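Local coordinates for protein tryptophan--tRNA ligase (Mycoplasma pneumoniae, PDB 2YY5) that probably catalyses the ATP-dependent attachment of tryptophan to tRNA(Trp), acting as a homodimer of the class I aminoacyl-tRNA synthetase family, at residues G93-V98 / D338-G343; S84-H89 / A320-A325. The protein carries 1 engineered substitution. All coordinates share one frame; numbering follows the deposited sequence.

Contact 1. Residues G93-V98 / D338-G343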
loop_
_atom_site.group_PDB
_atom_site.type_symbol
_atom_site.label_atom_id
_atom_site.label_comp_id
_atom_site.label_asym_id
_atom_site.label_seq_id
_atom_site.Cartn_x
_atom_site.Cartn_y
_atom_site.Cartn_z
ATOM N N GLY B 93 -2.826 4.250 4.276
ATOM C CA GLY B 93 -1.391 4.064 4.146
ATOM C C GLY B 93 -0.947 4.306 2.721
ATOM O O GLY B 93 0.158 4.808 2.472
ATOM N N TYR B 94 -1.826 3.954 1.785
ATOM C CA TYR B 94 -1.562 4.136 0.364
ATOM C C TYR B 94 -1.565 5.611 -0.018
ATOM O O TYR B 94 -0.715 6.053 -0.796
ATOM C CB TYR B 94 -2.594 3.375 -0.480
ATOM C CG TYR B 94 -2.357 3.486 -1.976
ATOM C CD1 TYR B 94 -2.936 4.510 -2.730
ATOM C CD2 TYR B 94 -1.511 2.595 -2.622
ATOM C CE1 TYR B 94 -2.669 4.637 -4.085
ATOM C CE2 TYR B 94 -1.239 2.711 -3.968
ATOM C CZ TYR B 94 -1.811 3.728 -4.698
ATOM O OH TYR B 94 -1.490 3.824 -6.031
ATOM N N LEU B 95 -2.510 6.378 0.521
ATOM C CA LEU B 95 -2.566 7.804 0.198
ATOM C C LEU B 95 -1.297 8.476 0.688
ATOM O O LEU B 95 -0.744 9.346 0.022
ATOM C CB LEU B 95 -3.784 8.471 0.841
ATOM C CG LEU B 95 -5.154 7.937 0.439
ATOM C CD1 LEU B 95 -6.223 8.826 1.028
ATOM C CD2 LEU B 95 -5.270 7.894 -1.075
ATOM N N MET B 96 -0.844 8.066 1.866
ATOM C CA MET B 96 0.374 8.606 2.450
ATOM C C MET B 96 1.561 8.247 1.553
ATOM O O MET B 96 2.352 9.118 1.185
ATOM C CB MET B 96 0.568 8.034 3.855
ATOM C CG MET B 96 0.467 9.056 4.985
ATOM S SD MET B 96 -1.033 10.060 5.032
ATOM C CE MET B 96 -0.355 11.663 4.626
ATOM N N MET B 97 1.662 6.972 1.177
ATOM C CA MET B 97 2.746 6.491 0.318
ATOM C C MET B 97 2.869 7.251 -1.013
ATOM O O MET B 97 3.970 7.634 -1.417
ATOM C CB MET B 97 2.574 4.988 0.042
ATOM C CG MET B 97 3.647 4.382 -0.869
ATOM S SD MET B 97 3.517 2.597 -1.105
ATOM C CE MET B 97 1.865 2.467 -1.957
ATOM N N VAL B 98 1.750 7.466 -1.698
ATOM C CA VAL B 98 1.790 8.187 -2.960
ATOM C C VAL B 98 2.133 9.649 -2.739
ATOM O O VAL B 98 2.488 10.346 -3.685
ATOM C CB VAL B 98 0.452 8.129 -3.729
ATOM C CG1 VAL B 98 0.160 6.719 -4.155
ATOM C CG2 VAL B 98 -0.674 8.707 -2.880
ATOM N N ASP B 338 -12.786 13.058 0.025
ATOM C CA ASP B 338 -13.320 14.303 -0.512
ATOM C C ASP B 338 -12.195 15.198 -0.987
ATOM O O ASP B 338 -12.215 15.670 -2.121
ATOM C CB ASP B 338 -14.139 15.049 0.532
ATOM C CG ASP B 338 -15.593 14.661 0.505
ATOM O OD1 ASP B 338 -15.967 13.704 1.215
ATOM O OD2 ASP B 338 -16.359 15.311 -0.242
ATOM N N GLY B 339 -11.216 15.417 -0.111
ATOM C CA GLY B 339 -10.077 16.256 -0.438
ATOM C C GLY B 339 -9.233 15.761 -1.598
ATOM O O GLY B 339 -8.729 16.562 -2.382
ATOM N N PHE B 340 -9.077 14.445 -1.709
ATOM C CA PHE B 340 -8.294 13.846 -2.784
ATOM C C PHE B 340 -9.055 13.749 -4.107
ATOM O O PHE B 340 -8.452 13.737 -5.187
ATOM C CB PHE B 340 -7.815 12.453 -2.362
ATOM C CG PHE B 340 -6.565 12.470 -1.530
ATOM C CD1 PHE B 340 -6.553 13.080 -0.279
ATOM C CD2 PHE B 340 -5.390 11.897 -2.010
ATOM C CE1 PHE B 340 -5.395 13.121 0.478
ATOM C CE2 PHE B 340 -4.226 11.933 -1.261
ATOM C CZ PHE B 340 -4.227 12.549 -0.012
ATOM N N GLY B 341 -10.380 13.676 -4.021
ATOM C CA GLY B 341 -11.194 13.568 -5.220
ATOM C C GLY B 341 -11.440 12.125 -5.621
ATOM O O GLY B 341 -11.807 11.851 -6.764
ATOM N N LEU B 342 -11.233 11.209 -4.675
ATOM C CA LEU B 342 -11.412 9.769 -4.886
ATOM C C LEU B 342 -12.845 9.305 -4.612
ATOM O O LEU B 342 -13.634 10.043 -4.037
ATOM C CB LEU B 342 -10.441 8.986 -3.989
ATOM C CG LEU B 342 -9.037 8.590 -4.499
ATOM C CD1 LEU B 342 -8.751 9.194 -5.859
ATOM C CD2 LEU B 342 -7.984 9.019 -3.488
ATOM N N GLY B 343 -13.176 8.085 -5.031
ATOM C CA GLY B 343 -14.511 7.558 -4.802
ATOM C C GLY B 343 -15.546 8.048 -5.797
ATOM O O GLY B 343 -15.358 9.080 -6.430
#
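Leu95 of helix 87-98 meets Phe340 in a CH-pi contact: its CD1 methyl lies 4.2 Å from the centroid of the Phe340 ring and only 3° off the ring normal, almost squarely over the middle of one face. On that same side, Leu95 CB stands above and just beyond the CE2-CZ edge, 4.1 Å from Phe340 CE2, and CD2 above and just beyond the CD2-CE2 edge. With CG anti to its carbonyl carbon (chi1 -60°), Leu95 points past the phenylalanine, laying CB and both methyls against the ring. Leucine suits the place because both methyls meet the flat ring while one still bridges to Leu342.

That bridge is purely aliphatic, Leu95 CD2 lying 3.8 Å from Leu342 CD2. Ile48 of the second subunit also packs on Leu95, and Leu57 of that subunit on Leu342. Within the chain, Phe340 stacks on Phe175 and touches Ile171 of helix 158-175.

At Gly341 phi is positive (90°), and a CB there would be jammed against the carbonyl O of Phe340, so glycine fits. It is the C-prime residue of a Schellman motif ending helix 311-340, with Leu342 N bonded to Tyr337 O and Gly341 N weakly to Asp338 O.

Contact 2. Residues S84-H89 / A320-A325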
loop_
_atom_site.group_PDB
_atom_site.type_symbol
_atom_site.label_atom_id
_atom_site.label_comp_id
_atom_site.label_asym_id
_atom_site.label_seq_id
_atom_site.Cartn_x
_atom_site.Cartn_y
_atom_site.Cartn_z
ATOM N N SER B 84 -4.971 -5.271 10.590
ATOM C CA SER B 84 -5.457 -5.914 9.378
ATOM C C SER B 84 -6.981 -6.062 9.304
ATOM O O SER B 84 -7.515 -6.335 8.225
ATOM C CB SER B 84 -4.798 -7.297 9.215
ATOM O OG SER B 84 -5.229 -8.218 10.209
ATOM N N ASP B 85 -7.684 -5.907 10.429
ATOM C CA ASP B 85 -9.146 -6.034 10.420
ATOM C C ASP B 85 -9.799 -4.838 9.746
ATOM O O ASP B 85 -10.988 -4.873 9.424
ATOM C CB ASP B 85 -9.703 -6.169 11.841
ATOM C CG ASP B 85 -9.754 -7.610 12.323
ATOM O OD1 ASP B 85 -9.843 -7.817 13.551
ATOM O OD2 ASP B 85 -9.720 -8.535 11.486
ATOM N N LEU B 86 -9.020 -3.778 9.548
ATOM C CA LEU B 86 -9.518 -2.571 8.905
ATOM C C LEU B 86 -8.862 -2.236 7.559
ATOM O O LEU B 86 -7.740 -1.742 7.506
ATOM C CB LEU B 86 -9.360 -1.365 9.839
ATOM C CG LEU B 86 -10.293 -1.266 11.044
ATOM C CD1 LEU B 86 -9.996 -2.400 12.014
ATOM C CD2 LEU B 86 -10.110 0.090 11.724
ATOM N N LEU B 87 -9.569 -2.490 6.470
ATOM C CA LEU B 87 -9.042 -2.149 5.158
ATOM C C LEU B 87 -8.702 -0.654 5.090
ATOM O O LEU B 87 -7.914 -0.229 4.234
ATOM C CB LEU B 87 -10.070 -2.495 4.074
ATOM C CG LEU B 87 -10.064 -3.920 3.507
ATOM C CD1 LEU B 87 -9.404 -4.884 4.468
ATOM C CD2 LEU B 87 -11.481 -4.328 3.205
ATOM N N GLU B 88 -9.297 0.144 5.983
ATOM C CA GLU B 88 -9.040 1.585 6.001
ATOM C C GLU B 88 -7.566 1.882 6.217
ATOM O O GLU B 88 -7.069 2.919 5.797
ATOM C CB GLU B 88 -9.844 2.292 7.100
ATOM C CG GLU B 88 -11.328 2.502 6.810
ATOM C CD GLU B 88 -12.121 1.229 6.986
ATOM O OE1 GLU B 88 -13.351 1.244 6.778
ATOM O OE2 GLU B 88 -11.504 0.206 7.343
ATOM N N HIS B 89 -6.863 0.971 6.877
ATOM C CA HIS B 89 -5.449 1.174 7.130
ATOM C C HIS B 89 -4.633 1.075 5.853
ATOM O O HIS B 89 -3.827 1.953 5.570
ATOM C CB HIS B 89 -4.965 0.190 8.193
ATOM C CG HIS B 89 -5.274 0.637 9.587
ATOM N ND1 HIS B 89 -4.424 1.443 10.312
ATOM C CD2 HIS B 89 -6.385 0.484 10.347
ATOM C CE1 HIS B 89 -5.000 1.770 11.458
ATOM N NE2 HIS B 89 -6.191 1.202 11.501
ATOM N N ALA B 320 -14.910 -6.116 18.907
ATOM C CA ALA B 320 -15.473 -4.839 19.339
ATOM C C ALA B 320 -14.520 -3.694 18.998
ATOM O O ALA B 320 -14.953 -2.609 18.613
ATOM C CB ALA B 320 -15.749 -4.864 20.843
ATOM N N GLY B 321 -13.221 -3.924 19.164
ATOM C CA GLY B 321 -12.259 -2.891 18.829
ATOM C C GLY B 321 -12.408 -2.570 17.350
ATOM O O GLY B 321 -12.492 -1.406 16.959
ATOM N N LYS B 322 -12.446 -3.620 16.533
ATOM C CA LYS B 322 -12.610 -3.499 15.091
ATOM C C LYS B 322 -13.730 -2.512 14.756
ATOM O O LYS B 322 -13.543 -1.561 13.993
ATOM C CB LYS B 322 -12.963 -4.869 14.500
ATOM C CG LYS B 322 -13.192 -4.893 12.987
ATOM C CD LYS B 322 -13.940 -6.154 12.588
ATOM C CE LYS B 322 -13.608 -6.604 11.172
ATOM N NZ LYS B 322 -13.969 -5.631 10.108
ATOM N N ASN B 323 -14.904 -2.753 15.323
ATOM C CA ASN B 323 -16.040 -1.896 15.058
ATOM C C ASN B 323 -15.820 -0.485 15.561
ATOM O O ASN B 323 -16.060 0.477 14.836
ATOM C CB ASN B 323 -17.300 -2.480 15.691
ATOM C CG ASN B 323 -17.672 -3.810 15.092
ATOM O OD1 ASN B 323 -17.538 -4.013 13.884
ATOM N ND2 ASN B 323 -18.151 -4.726 15.928
ATOM N N GLN B 324 -15.353 -0.368 16.801
ATOM C CA GLN B 324 -15.123 0.930 17.412
ATOM C C GLN B 324 -14.096 1.746 16.639
ATOM O O GLN B 324 -14.352 2.888 16.272
ATOM C CB GLN B 324 -14.679 0.750 18.869
ATOM C CG GLN B 324 -14.508 2.061 19.627
ATOM C CD GLN B 324 -14.193 1.874 21.109
ATOM O OE1 GLN B 324 -14.059 2.853 21.853
ATOM N NE2 GLN B 324 -14.073 0.619 21.546
ATOM N N ALA B 325 -12.937 1.153 16.385
ATOM C CA ALA B 325 -11.874 1.830 15.656
ATOM C C ALA B 325 -12.362 2.201 14.265
ATOM O O ALA B 325 -12.091 3.286 13.749
ATOM C CB ALA B 325 -10.652 0.920 15.557
#
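Lys322 and Asp85 meet along the lysine chain, from CG to NZ. Its ammonium donates a hydrogen bond from NZ to the backbone carbonyl Asp85 O at 3.2 Å, with a C=O...N angle of 150° and the donor tilted 20° from the carbonyl plane. Nearer the helix, Lys322 CG lies 3.9 Å from Asp85 CB, the two side chains crossing at about a right angle. The lysine starts out with CG anti to the backbone N (chi1 179°) and bends at chi4, which carries NZ round to the carbonyl. A long flexible chain suits this place, offering methylenes for packing and a donor at its tip.

Leu86 fills the apolar half. Its CD1 passes 4.2 Å from Lys322 CG, while CD2 rests 4.0 Å from Ala325 CB, where a small methyl lets the leucine come close to the helix.

Farther out, Asp85 OD2 lies 5.3 Å from Lys322 NZ, but accepts a hydrogen bond from the backbone N of Ser344 of the second subunit. His89 ND1 bonds Asp142 OD1; as Asp142 is predicted to bind L-tryptophan, segment 84-89 probably backs the tryptophan site. Leu86, in the link from strand 78-82 to helix 87-98, and Ala325 of helix 311-340 share Phe81 and Tyr146, so strand, link and C-terminal helix meet in one apolar patch.

Overall arrangement
Contacts 1 and 2 join the same pair of elements, helix 87-98 with the residues leading into it and helix 311-340 with the turn that ends it, at centres about 19 Å apart. Along the chain the order is 84-89, 93-98, 320-325, 338-343, so the segments alternate: the earlier part of each element belongs to contact 2 and the later to contact 1. The two elements thus run in the same general sense; helix 311-340 touches strand 78-82, an outermost strand within this chain, near contact 2 and helix 158-175 near contact 1. Both contacts also touch the second subunit, so this pairing within one chain is continuous with the homodimer interface.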